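Local coordinates for salivary protein FS50 (Xenopsylla cheopis, PDB 5K6D) that inhibits the host voltage-gated sodium channel Nav1.5 as a small, disulfide-rich toxin secreted in flea saliva, at residues N23-T35 with S65-S77. Residues are numbered along the deposited sequence; the frame is centred on the assembly and turned at random.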
loop_
_atom_site.group_PDB
_atom_site.type_symbol
_atom_site.label_atom_id
_atom_site.label_comp_id
_atom_site.label_asym_id
_atom_site.label_seq_id
_atom_site.Cartn_x
_atom_site.Cartn_y
_atom_site.Cartn_z
ATOM N N ASN A 23 -5.255 -13.469 0.478
ATOM C CA ASN A 23 -4.904 -13.563 -0.941
ATOM C C ASN A 23 -5.086 -12.284 -1.760
ATOM O O ASN A 23 -4.773 -12.259 -2.949
ATOM C CB ASN A 23 -5.713 -14.678 -1.597
ATOM C CG ASN A 23 -5.354 -16.042 -1.066
ATOM O OD1 ASN A 23 -4.209 -16.295 -0.694
ATOM N ND2 ASN A 23 -6.331 -16.935 -1.031
ATOM N N GLY A 24 -5.590 -11.230 -1.133
ATOM C CA GLY A 24 -5.867 -9.999 -1.853
ATOM C C GLY A 24 -4.719 -9.009 -1.798
ATOM O O GLY A 24 -3.556 -9.381 -1.605
ATOM N N LEU A 25 -5.050 -7.732 -1.958
ATOM C CA LEU A 25 -4.077 -6.654 -1.864
ATOM C C LEU A 25 -3.919 -6.203 -0.421
ATOM O O LEU A 25 -4.846 -6.360 0.385
ATOM C CB LEU A 25 -4.511 -5.469 -2.723
ATOM C CG LEU A 25 -4.806 -5.789 -4.188
ATOM C CD1 LEU A 25 -5.212 -4.518 -4.931
ATOM C CD2 LEU A 25 -3.609 -6.458 -4.854
ATOM N N ALA A 26 -2.755 -5.645 -0.100
ATOM C CA ALA A 26 -2.530 -4.993 1.186
ATOM C C ALA A 26 -2.927 -3.530 1.093
ATOM O O ALA A 26 -2.462 -2.809 0.198
ATOM C CB ALA A 26 -1.085 -5.117 1.602
ATOM N N THR A 27 -3.757 -3.076 2.022
ATOM C CA THR A 27 -4.107 -1.668 2.058
ATOM C C THR A 27 -3.073 -0.885 2.853
ATOM O O THR A 27 -2.994 -0.990 4.083
ATOM C CB THR A 27 -5.484 -1.449 2.666
ATOM O OG1 THR A 27 -6.454 -2.162 1.887
ATOM C CG2 THR A 27 -5.824 0.036 2.683
ATOM N N ALA A 28 -2.260 -0.122 2.132
ATOM C CA ALA A 28 -1.293 0.787 2.729
ATOM C C ALA A 28 -1.993 2.121 2.914
ATOM O O ALA A 28 -2.029 2.969 2.017
ATOM C CB ALA A 28 -0.062 0.911 1.858
ATOM N N LYS A 29 -2.595 2.267 4.079
ATOM C CA LYS A 29 -3.449 3.397 4.367
ATOM C C LYS A 29 -2.719 4.727 4.211
ATOM O O LYS A 29 -1.591 4.891 4.690
ATOM C CB LYS A 29 -3.996 3.278 5.783
ATOM C CG LYS A 29 -5.001 4.344 6.152
ATOM C CD LYS A 29 -5.538 4.098 7.550
ATOM C CE LYS A 29 -6.594 5.119 7.939
ATOM N NZ LYS A 29 -7.814 5.008 7.092
ATOM N N GLY A 30 -3.367 5.670 3.537
ATOM C CA GLY A 30 -2.908 7.047 3.492
ATOM C C GLY A 30 -1.734 7.393 2.598
ATOM O O GLY A 30 -1.387 8.571 2.483
ATOM N N GLN A 31 -1.125 6.415 1.934
ATOM C CA GLN A 31 0.105 6.714 1.198
ATOM C C GLN A 31 -0.142 7.612 -0.011
ATOM O O GLN A 31 0.785 8.254 -0.497
ATOM C CB GLN A 31 0.810 5.437 0.741
ATOM C CG GLN A 31 1.273 4.528 1.869
ATOM C CD GLN A 31 2.383 5.135 2.694
ATOM O OE1 GLN A 31 3.218 5.892 2.180
ATOM N NE2 GLN A 31 2.399 4.830 3.980
ATOM N N CYS A 32 -1.384 7.673 -0.489
ATOM C CA CYS A 32 -1.709 8.489 -1.657
ATOM C C CYS A 32 -2.474 9.765 -1.302
ATOM O O CYS A 32 -3.108 10.373 -2.168
ATOM C CB CYS A 32 -2.503 7.655 -2.663
ATOM S SG CYS A 32 -1.581 6.229 -3.273
ATOM N N LYS A 33 -2.398 10.185 -0.045
ATOM C CA LYS A 33 -3.074 11.408 0.378
ATOM C C LYS A 33 -2.305 12.648 -0.064
ATOM O O LYS A 33 -1.139 12.572 -0.443
ATOM C CB LYS A 33 -3.260 11.427 1.896
ATOM C CG LYS A 33 -1.983 11.676 2.678
ATOM C CD LYS A 33 -2.202 11.485 4.172
ATOM C CE LYS A 33 -0.899 11.661 4.938
ATOM N NZ LYS A 33 -1.070 11.421 6.396
ATOM N N GLY A 34 -2.965 13.794 -0.020
ATOM C CA GLY A 34 -2.277 15.048 -0.248
ATOM C C GLY A 34 -2.417 15.593 -1.651
ATOM O O GLY A 34 -3.225 15.110 -2.446
ATOM N N THR A 35 -1.612 16.606 -1.959
ATOM C CA THR A 35 -1.782 17.376 -3.182
ATOM C C THR A 35 -0.758 17.083 -4.279
ATOM O O THR A 35 -0.782 17.733 -5.323
ATOM C CB THR A 35 -1.730 18.883 -2.877
ATOM O OG1 THR A 35 -0.487 19.195 -2.240
ATOM C CG2 THR A 35 -2.874 19.277 -1.949
ATOM N N SER A 65 -14.017 -1.514 -6.448
ATOM C CA SER A 65 -14.261 -2.316 -5.256
ATOM C C SER A 65 -12.949 -2.771 -4.618
ATOM O O SER A 65 -12.828 -2.808 -3.396
ATOM C CB SER A 65 -15.134 -3.525 -5.590
ATOM O OG SER A 65 -14.484 -4.392 -6.500
ATOM N N GLN A 66 -11.965 -3.091 -5.447
ATOM C CA GLN A 66 -10.685 -3.574 -4.967
ATOM C C GLN A 66 -9.804 -2.451 -4.421
ATOM O O GLN A 66 -8.987 -2.675 -3.533
ATOM C CB GLN A 66 -9.957 -4.294 -6.094
ATOM C CG GLN A 66 -8.664 -4.931 -5.700
ATOM C CD GLN A 66 -7.925 -5.463 -6.890
ATOM O OE1 GLN A 66 -7.667 -4.738 -7.853
ATOM N NE2 GLN A 66 -7.579 -6.739 -6.847
ATOM N N LYS A 67 -9.947 -1.246 -4.971
ATOM C CA LYS A 67 -9.095 -0.124 -4.588
ATOM C C LYS A 67 -9.974 1.104 -4.344
ATOM O O LYS A 67 -9.914 2.077 -5.094
ATOM C CB LYS A 67 -8.046 0.154 -5.672
ATOM C CG LYS A 67 -7.216 -1.068 -6.068
ATOM C CD LYS A 67 -6.078 -0.701 -7.012
ATOM C CE LYS A 67 -6.561 0.179 -8.151
ATOM N NZ LYS A 67 -6.912 -0.634 -9.349
ATOM N N PRO A 68 -10.807 1.060 -3.289
ATOM C CA PRO A 68 -11.910 2.028 -3.175
ATOM C C PRO A 68 -11.523 3.442 -2.748
ATOM O O PRO A 68 -12.230 4.380 -3.113
ATOM C CB PRO A 68 -12.816 1.397 -2.111
ATOM C CG PRO A 68 -11.900 0.559 -1.297
ATOM C CD PRO A 68 -10.904 -0.002 -2.274
ATOM N N ASN A 69 -10.440 3.597 -1.991
ATOM C CA ASN A 69 -10.112 4.882 -1.383
ATOM C C ASN A 69 -8.932 5.549 -2.082
ATOM O O ASN A 69 -7.825 5.026 -2.055
ATOM C CB ASN A 69 -9.802 4.674 0.102
ATOM C CG ASN A 69 -9.691 5.977 0.872
ATOM O OD1 ASN A 69 -9.348 7.022 0.317
ATOM N ND2 ASN A 69 -9.980 5.919 2.167
ATOM N N LYS A 70 -9.163 6.714 -2.676
ATOM C CA LYS A 70 -8.125 7.404 -3.441
ATOM C C LYS A 70 -6.929 7.835 -2.593
ATOM O O LYS A 70 -5.852 8.092 -3.130
ATOM C CB LYS A 70 -8.713 8.624 -4.152
ATOM C CG LYS A 70 -9.157 9.741 -3.226
ATOM C CD LYS A 70 -9.839 10.854 -4.008
ATOM C CE LYS A 70 -10.613 11.793 -3.089
ATOM N NZ LYS A 70 -9.710 12.651 -2.263
ATOM N N GLU A 71 -7.108 7.919 -1.278
ATOM C CA GLU A 71 -6.001 8.288 -0.394
ATOM C C GLU A 71 -5.142 7.089 -0.019
ATOM O O GLU A 71 -4.055 7.258 0.529
ATOM C CB GLU A 71 -6.526 8.957 0.877
ATOM C CG GLU A 71 -7.282 10.251 0.620
ATOM C CD GLU A 71 -7.574 11.030 1.889
ATOM O OE1 GLU A 71 -7.652 10.408 2.971
ATOM O OE2 GLU A 71 -7.724 12.265 1.803
ATOM N N ASP A 72 -5.637 5.891 -0.309
ATOM C CA ASP A 72 -4.923 4.676 0.051
ATOM C C ASP A 72 -4.160 4.099 -1.131
ATOM O O ASP A 72 -4.477 4.346 -2.294
ATOM C CB ASP A 72 -5.879 3.621 0.620
ATOM C CG ASP A 72 -6.460 4.015 1.969
ATOM O OD1 ASP A 72 -5.945 4.951 2.619
ATOM O OD2 ASP A 72 -7.448 3.365 2.384
ATOM N N CYS A 73 -3.138 3.333 -0.787
ATOM C CA CYS A 73 -2.271 2.647 -1.722
ATOM C C CYS A 73 -2.544 1.157 -1.568
ATOM O O CYS A 73 -2.652 0.678 -0.448
ATOM C CB CYS A 73 -0.826 3.014 -1.401
ATOM S SG CYS A 73 0.485 2.028 -2.133
ATOM N N TYR A 74 -2.664 0.434 -2.677
ATOM C CA TYR A 74 -3.037 -0.977 -2.646
ATOM C C TYR A 74 -1.912 -1.805 -3.246
ATOM O O TYR A 74 -1.605 -1.693 -4.441
ATOM C CB TYR A 74 -4.365 -1.192 -3.380
ATOM C CG TYR A 74 -5.486 -0.424 -2.715
ATOM C CD1 TYR A 74 -5.751 0.895 -3.056
ATOM C CD2 TYR A 74 -6.264 -1.015 -1.722
ATOM C CE1 TYR A 74 -6.759 1.606 -2.427
ATOM C CE2 TYR A 74 -7.278 -0.315 -1.098
ATOM C CZ TYR A 74 -7.524 0.990 -1.460
ATOM O OH TYR A 74 -8.531 1.712 -0.852
ATOM N N CYS A 75 -1.293 -2.622 -2.393
ATOM C CA CYS A 75 -0.091 -3.358 -2.753
ATOM C C CYS A 75 -0.368 -4.800 -3.120
ATOM O O CYS A 75 -1.115 -5.497 -2.433
ATOM C CB CYS A 75 0.910 -3.337 -1.600
ATOM S SG CYS A 75 1.380 -1.703 -1.027
ATOM N N LYS A 76 0.280 -5.243 -4.186
ATOM C CA LYS A 76 0.200 -6.612 -4.660
ATOM C C LYS A 76 1.375 -7.436 -4.137
ATOM O O LYS A 76 2.496 -6.934 -4.042
ATOM C CB LYS A 76 0.190 -6.615 -6.188
ATOM C CG LYS A 76 -0.230 -7.925 -6.826
ATOM C CD LYS A 76 -0.298 -7.816 -8.352
ATOM C CE LYS A 76 -0.697 -6.419 -8.820
ATOM N NZ LYS A 76 -1.376 -6.452 -10.154
ATOM N N SER A 77 1.128 -8.702 -3.815
ATOM C CA SER A 77 2.184 -9.581 -3.333
ATOM C C SER A 77 3.183 -9.916 -4.433
ATOM O O SER A 77 2.935 -9.671 -5.615
ATOM C CB SER A 77 1.592 -10.879 -2.791
ATOM O OG SER A 77 1.173 -11.709 -3.862
HETATM O O HOH W 1 -1.621 -9.502 -3.690
HETATM O O HOH W 2 -7.980 2.753 5.058
HETATM O O HOH W 3 -7.225 6.296 4.595
HETATM O O HOH W 4 -5.610 11.082 -3.584
#
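Leu25 reaches across to Gln66, Tyr74 and Lys76. CB lies near Cys75 O. CG, anti to the carbonyl carbon (chi1 -54°), comes close to Gln66 NE2. Beyond it the branches part: CD1 meets Gln66 CD at 3.5 Å and Tyr74 CB at 3.8 Å, while CD2 lies 3.6 Å from Cys75 O and packs against Lys76 CA and CB. Forked and apolar, leucine can touch both the Gln66 side chain, which it crosses at about a right angle, and the last strand's backbone.

From here Ala26 to Ala28 pairs antiparallel with Cys73 to Cys75. The Cys75 N-H bonds Ala26 O almost straight (2.8 Å, 175°), and Ala28 N gives to Cys73 O at 2.7 Å. Strand 73-76 is central in a three-stranded antiparallel sheet, beside strand 57-60. With helix 38-51 this makes the cysteine-stabilised alpha-beta (CSαβ) motif, as in scorpion toxins and defensins: Cys73 is disulfide-bonded to Cys45, Cys75 to Cys49 and Cys32 to Cys60. The small methyls of Ala26 and Ala28 suit the face they share with Cys73 and Cys75, leaving room for helix and disulfides (Ala28 CB to Cys75 SG 4.2 Å); Ala28 also touches His48. On the other face, Thr27 OG1 lies obliquely by the Tyr74 ring, one face of which has Lys67 CA over its centre.

Beyond strand 26-28, Gly30 N donates to OD1 of Asp72, just before strand 73-76 (2.8 Å), on the anti side and tilted from the carboxylate plane; two waters link the carboxylate to Lys29 NZ. Gly30, at phi 77°, suits the type II turn Ala28-Gln31. Cys32 N donates to Glu71 O from above the carbonyl plane (2.9 Å).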